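Local structure of 3-alpha-hydroxysteroid dehydrogenase (Pseudomonas sp., 2DKN) at residues A92-L97 with P107-V112; G113-T118 with G244-L249. The protein probably catalyses the NAD-dependent, reversible oxidation of the 3-alpha-hydroxyl group of steroids, as a Rossmann-fold member of the short-chain dehydrogenase family. All blocks are in the same frame, centred on the assembly; numbering follows the deposited sequence.

Interaction 1 (A92-L97 with P107-V112); sequences ALLDGL and PAAVIV. With NAI (1,4-dihydronicotinamide adenine dinucleotide), chain C.
A109 and I111 of the strand take the two methyl ends of L94, one apiece, from the helix across from them. A109 comes first: its CB points toward the helix and meets L94 CD2 at 4.2 Å, a loose touch. The small residue suits a place where the helix backbone passes close, the CA atoms of L94 and A109 being 8.4 Å apart. V110 turns its side chain away, to the other face of the sheet. I111 sets off across the direction of the helix, but its end comes nearer. With CG1 set beside the backbone N (chi1 -65°) and the chain extended beyond it, CD1 reaches L94 CD1 at 3.6 Å, and the two side chains cross at about a right angle. Branched, wholly apolar leucine and isoleucine fit this buried seam, which no hydrogen bond crosses. V112 ends the strand at the coenzyme, its CG1 lying 3.3 Å from O4D of the nicotinamide ribose of NADH. Strand 108-112 lies between strands 65-68 and 177-183, and helix 79-102 links it to 65-68 in a beta-alpha-beta crossover. Helix 45-59 packs against L93 and L97, helix 217-228 against V110 and V112 on the opposite face.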
loop_
_atom_site.group_PDB
_atom_site.type_symbol
_atom_site.label_atom_id
_atom_site.label_comp_id
_atom_site.label_asym_id
_atom_site.label_seq_id
_atom_site.Cartn_x
_atom_site.Cartn_y
_atom_site.Cartn_z
ATOM N N ALA A 92 4.484 0.563 22.373
ATOM C CA ALA A 92 4.767 -0.257 23.562
ATOM C C ALA A 92 4.371 -1.703 23.332
ATOM O O ALA A 92 5.002 -2.607 23.885
ATOM C CB ALA A 92 4.083 0.299 24.811
ATOM N N LEU A 93 3.335 -1.932 22.525
ATOM C CA LEU A 93 2.930 -3.301 22.212
ATOM C C LEU A 93 3.925 -3.941 21.254
ATOM O O LEU A 93 4.271 -5.101 21.422
ATOM C CB LEU A 93 1.505 -3.362 21.677
ATOM C CG LEU A 93 0.539 -3.628 22.845
ATOM C CD1 LEU A 93 0.601 -2.524 23.886
ATOM C CD2 LEU A 93 -0.828 -3.788 22.340
ATOM N N LEU A 94 4.388 -3.182 20.258
ATOM C CA LEU A 94 5.472 -3.669 19.395
ATOM C C LEU A 94 6.710 -4.016 20.231
ATOM O O LEU A 94 7.260 -5.124 20.089
ATOM C CB LEU A 94 5.807 -2.669 18.281
ATOM C CG LEU A 94 4.763 -2.490 17.159
ATOM C CD1 LEU A 94 5.058 -1.247 16.310
ATOM C CD2 LEU A 94 4.689 -3.741 16.262
ATOM N N ASP A 95 7.126 -3.103 21.114
ATOM C CA ASP A 95 8.332 -3.289 21.959
ATOM C C ASP A 95 8.169 -4.589 22.773
ATOM O O ASP A 95 9.096 -5.406 22.862
ATOM C CB ASP A 95 8.515 -2.150 22.998
ATOM C CG ASP A 95 8.881 -0.772 22.408
ATOM O OD1 ASP A 95 9.467 -0.697 21.316
ATOM O OD2 ASP A 95 8.587 0.258 23.117
ATOM N N GLY A 96 7.034 -4.700 23.454
ATOM C CA GLY A 96 6.782 -5.775 24.410
ATOM C C GLY A 96 6.576 -7.159 23.821
ATOM O O GLY A 96 6.880 -8.181 24.472
ATOM N N LEU A 97 6.108 -7.194 22.574
ATOM C CA LEU A 97 5.792 -8.450 21.890
ATOM C C LEU A 97 6.784 -8.816 20.775
ATOM O O LEU A 97 6.622 -9.853 20.134
ATOM C CB LEU A 97 4.354 -8.408 21.354
ATOM C CG LEU A 97 3.268 -8.254 22.425
ATOM C CD1 LEU A 97 1.927 -7.991 21.804
ATOM C CD2 LEU A 97 3.179 -9.524 23.305
ATOM N N PRO A 107 6.407 -14.809 11.020
ATOM C CA PRO A 107 5.665 -13.815 11.793
ATOM C C PRO A 107 5.638 -12.450 11.108
ATOM O O PRO A 107 6.582 -12.082 10.372
ATOM C CB PRO A 107 6.464 -13.706 13.084
ATOM C CG PRO A 107 7.906 -14.056 12.674
ATOM C CD PRO A 107 7.736 -15.106 11.584
ATOM N N ALA A 108 4.589 -11.686 11.391
ATOM C CA ALA A 108 4.441 -10.391 10.737
ATOM C C ALA A 108 3.563 -9.520 11.614
ATOM O O ALA A 108 2.732 -10.026 12.361
ATOM C CB ALA A 108 3.784 -10.583 9.387
ATOM N N ALA A 109 3.748 -8.209 11.494
ATOM C CA ALA A 109 2.952 -7.253 12.262
ATOM C C ALA A 109 2.446 -6.156 11.324
ATOM O O ALA A 109 3.076 -5.860 10.300
ATOM C CB ALA A 109 3.777 -6.660 13.417
ATOM N N VAL A 110 1.284 -5.586 11.654
ATOM C CA VAL A 110 0.738 -4.464 10.888
ATOM C C VAL A 110 0.261 -3.370 11.839
ATOM O O VAL A 110 -0.422 -3.646 12.852
ATOM C CB VAL A 110 -0.445 -4.888 9.954
ATOM C CG1 VAL A 110 -0.974 -3.699 9.149
ATOM C CG2 VAL A 110 0.010 -5.985 8.972
ATOM N N ILE A 111 0.661 -2.139 11.521
ATOM C CA ILE A 111 0.140 -0.973 12.224
ATOM C C ILE A 111 -0.941 -0.359 11.351
ATOM O O ILE A 111 -0.751 -0.196 10.140
ATOM C CB ILE A 111 1.250 0.052 12.443
ATOM C CG1 ILE A 111 2.323 -0.530 13.378
ATOM C CG2 ILE A 111 0.701 1.389 13.007
ATOM C CD1 ILE A 111 3.585 0.356 13.422
ATOM N N VAL A 112 -2.075 -0.029 11.955
ATOM C CA VAL A 112 -3.101 0.726 11.229
ATOM C C VAL A 112 -2.822 2.216 11.412
ATOM O O VAL A 112 -3.038 2.776 12.496
ATOM C CB VAL A 112 -4.528 0.375 11.674
ATOM C CG1 VAL A 112 -5.563 1.185 10.843
ATOM C CG2 VAL A 112 -4.767 -1.132 11.488
HETATM P PA NAI C . -13.350 2.152 16.112
HETATM O O1A NAI C . -13.573 3.198 17.126
HETATM O O2A NAI C . -14.540 1.463 15.562
HETATM O O5B NAI C . -12.368 1.032 16.703
HETATM C C5B NAI C . -11.231 1.384 17.436
HETATM C C4B NAI C . -11.139 0.424 18.614
HETATM O O4B NAI C . -9.978 0.821 19.319
HETATM C C3B NAI C . -12.331 0.527 19.564
HETATM O O3B NAI C . -12.827 -0.752 19.910
HETATM C C2B NAI C . -11.692 1.165 20.784
HETATM O O2B NAI C . -12.303 0.820 22.009
HETATM C C1B NAI C . -10.233 0.708 20.685
HETATM N N9A NAI C . -9.463 1.638 21.523
HETATM C C8A NAI C . -9.427 3.015 21.443
HETATM N N7A NAI C . -8.662 3.464 22.470
HETATM C C5A NAI C . -8.236 2.398 23.209
HETATM C C6A NAI C . -7.454 2.268 24.363
HETATM N N6A NAI C . -7.063 3.328 25.102
HETATM N N1A NAI C . -7.207 1.002 24.857
HETATM C C2A NAI C . -7.720 -0.119 24.242
HETATM N N3A NAI C . -8.493 0.001 23.108
HETATM C C4A NAI C . -8.752 1.247 22.613
HETATM O O3 NAI C . -12.481 2.879 14.977
HETATM P PN NAI C . -11.844 2.243 13.640
HETATM O O1N NAI C . -12.031 0.785 13.563
HETATM O O2N NAI C . -12.341 3.067 12.524
HETATM O O5D NAI C . -10.299 2.593 13.893
HETATM C C5D NAI C . -9.301 1.583 13.871
HETATM C C4D NAI C . -7.997 2.273 13.489
HETATM O O4D NAI C . -8.143 2.779 12.167
HETATM C C3D NAI C . -7.661 3.471 14.373
HETATM O O3D NAI C . -6.257 3.460 14.598
HETATM C C2D NAI C . -7.975 4.664 13.473
HETATM O O2D NAI C . -7.151 5.758 13.768
HETATM C C1D NAI C . -7.649 4.100 12.097
HETATM N N1N NAI C . -8.294 4.850 10.986
HETATM C C2N NAI C . -9.657 4.920 10.912
HETATM C C3N NAI C . -10.253 5.614 9.871
HETATM C C7N NAI C . -11.756 5.644 9.750
HETATM O O7N NAI C . -12.262 6.482 8.770
HETATM N N7N NAI C . -12.546 4.892 10.540
HETATM C C4N NAI C . -9.460 6.237 8.887
HETATM C C5N NAI C . -8.056 6.119 8.959
HETATM C C6N NAI C . -7.497 5.424 10.022
#

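Interaction 2 (G113-T118 with G244-L249); sequences GSIAAT and GGMDAL. With NAI (1,4-dihydronicotinamide adenine dinucleotide), chain C.
Segment 113-118 starts at the nicotinamide end of the NADH pocket: G113 O comes within 3.2 Å of ring atom C6N, and S114 OG within 3.5 Å of C5N. S114 OG, anti to its own N (chi1 179°), accepts from A116 N at 2.9 Å, an ST turn that opens the 3-10 segment. With a valine here A116 N would lose that acceptor, and the turn would probably be freer to shift beside the nicotinamide. I115, apolar and long, extends so that its terminal CD1 meets M246 CB at 3.6 Å, the side chains crossing nearly at right angles. T118 ends the 3-10 segment, its OG1 donating to I115 O at 2.6 Å in the carbonyl plane; T118 N binds the same oxygen. A water then donates to T118 OG1 and, at 2.7 Å, to D247 OD1. D247 is doubly salt-bridged, OD1 to R251 and OD2 to R165 of the second subunit, so an acid suits this cation-flanked place. G245 holds the N-cap position, where at phi 99° a side chain would jam against G244 O. A serine just after strand 108-112, facing Y153 and K157, matches the Ser-Tyr-Lys active site typical of short-chain dehydrogenases.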
loop_
_atom_site.group_PDB
_atom_site.type_symbol
_atom_site.label_atom_id
_atom_site.label_comp_id
_atom_site.label_asym_id
_atom_site.label_seq_id
_atom_site.Cartn_x
_atom_site.Cartn_y
_atom_site.Cartn_z
ATOM N N GLY A 113 -2.296 2.821 10.357
ATOM C CA GLY A 113 -2.016 4.256 10.330
ATOM C C GLY A 113 -3.235 5.050 9.888
ATOM O O GLY A 113 -4.352 4.854 10.398
ATOM N N SER A 114 -3.011 5.972 8.956
ATOM C CA SER A 114 -4.058 6.861 8.449
ATOM C C SER A 114 -3.517 7.744 7.349
ATOM O O SER A 114 -2.348 8.152 7.382
ATOM C CB SER A 114 -4.585 7.767 9.574
ATOM O OG SER A 114 -5.594 8.635 9.064
ATOM N N ILE A 115 -4.376 8.061 6.377
ATOM C CA ILE A 115 -4.058 9.037 5.365
ATOM C C ILE A 115 -3.796 10.395 6.044
ATOM O O ILE A 115 -3.120 11.244 5.477
ATOM C CB ILE A 115 -5.222 9.116 4.317
ATOM C CG1 ILE A 115 -4.866 9.964 3.111
ATOM C CG2 ILE A 115 -6.480 9.597 4.942
ATOM C CD1 ILE A 115 -5.871 9.773 1.976
ATOM N N ALA A 116 -4.288 10.569 7.277
ATOM C CA ALA A 116 -4.030 11.806 8.030
ATOM C C ALA A 116 -2.538 12.012 8.230
ATOM O O ALA A 116 -2.087 13.134 8.397
ATOM C CB ALA A 116 -4.759 11.803 9.382
ATOM N N ALA A 117 -1.763 10.924 8.184
ATOM C CA ALA A 117 -0.310 11.031 8.282
ATOM C C ALA A 117 0.302 11.953 7.219
ATOM O O ALA A 117 1.416 12.443 7.395
ATOM C CB ALA A 117 0.322 9.671 8.198
ATOM N N THR A 118 -0.407 12.141 6.109
ATOM C CA THR A 118 0.132 12.870 4.967
ATOM C C THR A 118 -0.298 14.337 4.975
ATOM O O THR A 118 0.018 15.085 4.037
ATOM C CB THR A 118 -0.351 12.246 3.645
ATOM O OG1 THR A 118 -1.771 12.395 3.536
ATOM C CG2 THR A 118 -0.024 10.755 3.610
ATOM N N GLY A 244 -9.356 4.165 -1.541
ATOM C CA GLY A 244 -10.222 4.450 -2.686
ATOM C C GLY A 244 -9.693 5.519 -3.633
ATOM O O GLY A 244 -10.466 6.093 -4.407
ATOM N N GLY A 245 -8.382 5.766 -3.607
ATOM C CA GLY A 245 -7.752 6.732 -4.512
ATOM C C GLY A 245 -7.480 8.112 -3.926
ATOM O O GLY A 245 -6.945 8.983 -4.611
ATOM N N MET A 246 -7.821 8.310 -2.658
ATOM C CA MET A 246 -7.722 9.674 -2.072
ATOM C C MET A 246 -6.304 10.208 -2.068
ATOM O O MET A 246 -6.059 11.349 -2.466
ATOM C CB MET A 246 -8.320 9.732 -0.657
ATOM C CG MET A 246 -8.459 11.194 -0.139
ATOM S SD MET A 246 -9.545 12.131 -1.270
ATOM C CE MET A 246 -10.905 12.529 -0.205
ATOM N N ASP A 247 -5.334 9.403 -1.621
ATOM C CA ASP A 247 -3.960 9.894 -1.594
ATOM C C ASP A 247 -3.376 10.119 -2.998
ATOM O O ASP A 247 -2.645 11.071 -3.231
ATOM C CB ASP A 247 -3.063 8.909 -0.831
ATOM C CG ASP A 247 -1.637 9.356 -0.787
ATOM O OD1 ASP A 247 -1.384 10.401 -0.143
ATOM O OD2 ASP A 247 -0.782 8.650 -1.363
ATOM N N ALA A 248 -3.688 9.233 -3.936
ATOM C CA ALA A 248 -3.244 9.442 -5.302
ATOM C C ALA A 248 -3.844 10.730 -5.864
ATOM O O ALA A 248 -3.191 11.418 -6.658
ATOM C CB ALA A 248 -3.634 8.258 -6.167
ATOM N N LEU A 249 -5.085 11.042 -5.494
ATOM C CA LEU A 249 -5.725 12.294 -5.953
ATOM C C LEU A 249 -5.047 13.520 -5.351
ATOM O O LEU A 249 -4.799 14.522 -6.045
ATOM C CB LEU A 249 -7.222 12.328 -5.614
ATOM C CG LEU A 249 -7.998 13.639 -5.955
ATOM C CD1 LEU A 249 -7.925 13.935 -7.441
ATOM C CD2 LEU A 249 -9.441 13.612 -5.474
HETATM P PA NAI C . -13.350 2.152 16.112
HETATM O O1A NAI C . -13.573 3.198 17.126
HETATM O O2A NAI C . -14.540 1.463 15.562
HETATM O O5B NAI C . -12.368 1.032 16.703
HETATM C C5B NAI C . -11.231 1.384 17.436
HETATM C C4B NAI C . -11.139 0.424 18.614
HETATM O O4B NAI C . -9.978 0.821 19.319
HETATM C C3B NAI C . -12.331 0.527 19.564
HETATM O O3B NAI C . -12.827 -0.752 19.910
HETATM C C2B NAI C . -11.692 1.165 20.784
HETATM O O2B NAI C . -12.303 0.820 22.009
HETATM C C1B NAI C . -10.233 0.708 20.685
HETATM N N9A NAI C . -9.463 1.638 21.523
HETATM C C8A NAI C . -9.427 3.015 21.443
HETATM N N7A NAI C . -8.662 3.464 22.470
HETATM C C5A NAI C . -8.236 2.398 23.209
HETATM C C6A NAI C . -7.454 2.268 24.363
HETATM N N6A NAI C . -7.063 3.328 25.102
HETATM N N1A NAI C . -7.207 1.002 24.857
HETATM C C2A NAI C . -7.720 -0.119 24.242
HETATM N N3A NAI C . -8.493 0.001 23.108
HETATM C C4A NAI C . -8.752 1.247 22.613
HETATM O O3 NAI C . -12.481 2.879 14.977
HETATM P PN NAI C . -11.844 2.243 13.640
HETATM O O1N NAI C . -12.031 0.785 13.563
HETATM O O2N NAI C . -12.341 3.067 12.524
HETATM O O5D NAI C . -10.299 2.593 13.893
HETATM C C5D NAI C . -9.301 1.583 13.871
HETATM C C4D NAI C . -7.997 2.273 13.489
HETATM O O4D NAI C . -8.143 2.779 12.167
HETATM C C3D NAI C . -7.661 3.471 14.373
HETATM O O3D NAI C . -6.257 3.460 14.598
HETATM C C2D NAI C . -7.975 4.664 13.473
HETATM O O2D NAI C . -7.151 5.758 13.768
HETATM C C1D NAI C . -7.649 4.100 12.097
HETATM N N1N NAI C . -8.294 4.850 10.986
HETATM C C2N NAI C . -9.657 4.920 10.912
HETATM C C3N NAI C . -10.253 5.614 9.871
HETATM C C7N NAI C . -11.756 5.644 9.750
HETATM O O7N NAI C . -12.262 6.482 8.770
HETATM N N7N NAI C . -12.546 4.892 10.540
HETATM C C4N NAI C . -9.460 6.237 8.887
HETATM C C5N NAI C . -8.056 6.119 8.959
HETATM C C6N NAI C . -7.497 5.424 10.022
HETATM O O HOH W 1 -2.895 12.300 0.941
#

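How the interactions relate
Following the chain from the N terminus, helix 79-102 follows strand 65-68 after a loop, and interaction 1 closes the short loop that returns it to strand 108-112. The strand runs straight on into 113-118, so the second contact starts one residue after the first has ended. Interaction 2 then closes a far longer loop, 125 residues, about half of them helical, with strands 177-183 and 239-242, before 244-249 is reached. The two are in series, neither crossing nor enclosing the other. Their centres lie 22 Å apart on opposite sides of the chain's centre, yet both touch NADH. One belongs to the Rossmann crossover; the other joins the coenzyme-side loop to the C-terminal helix beside the second subunit.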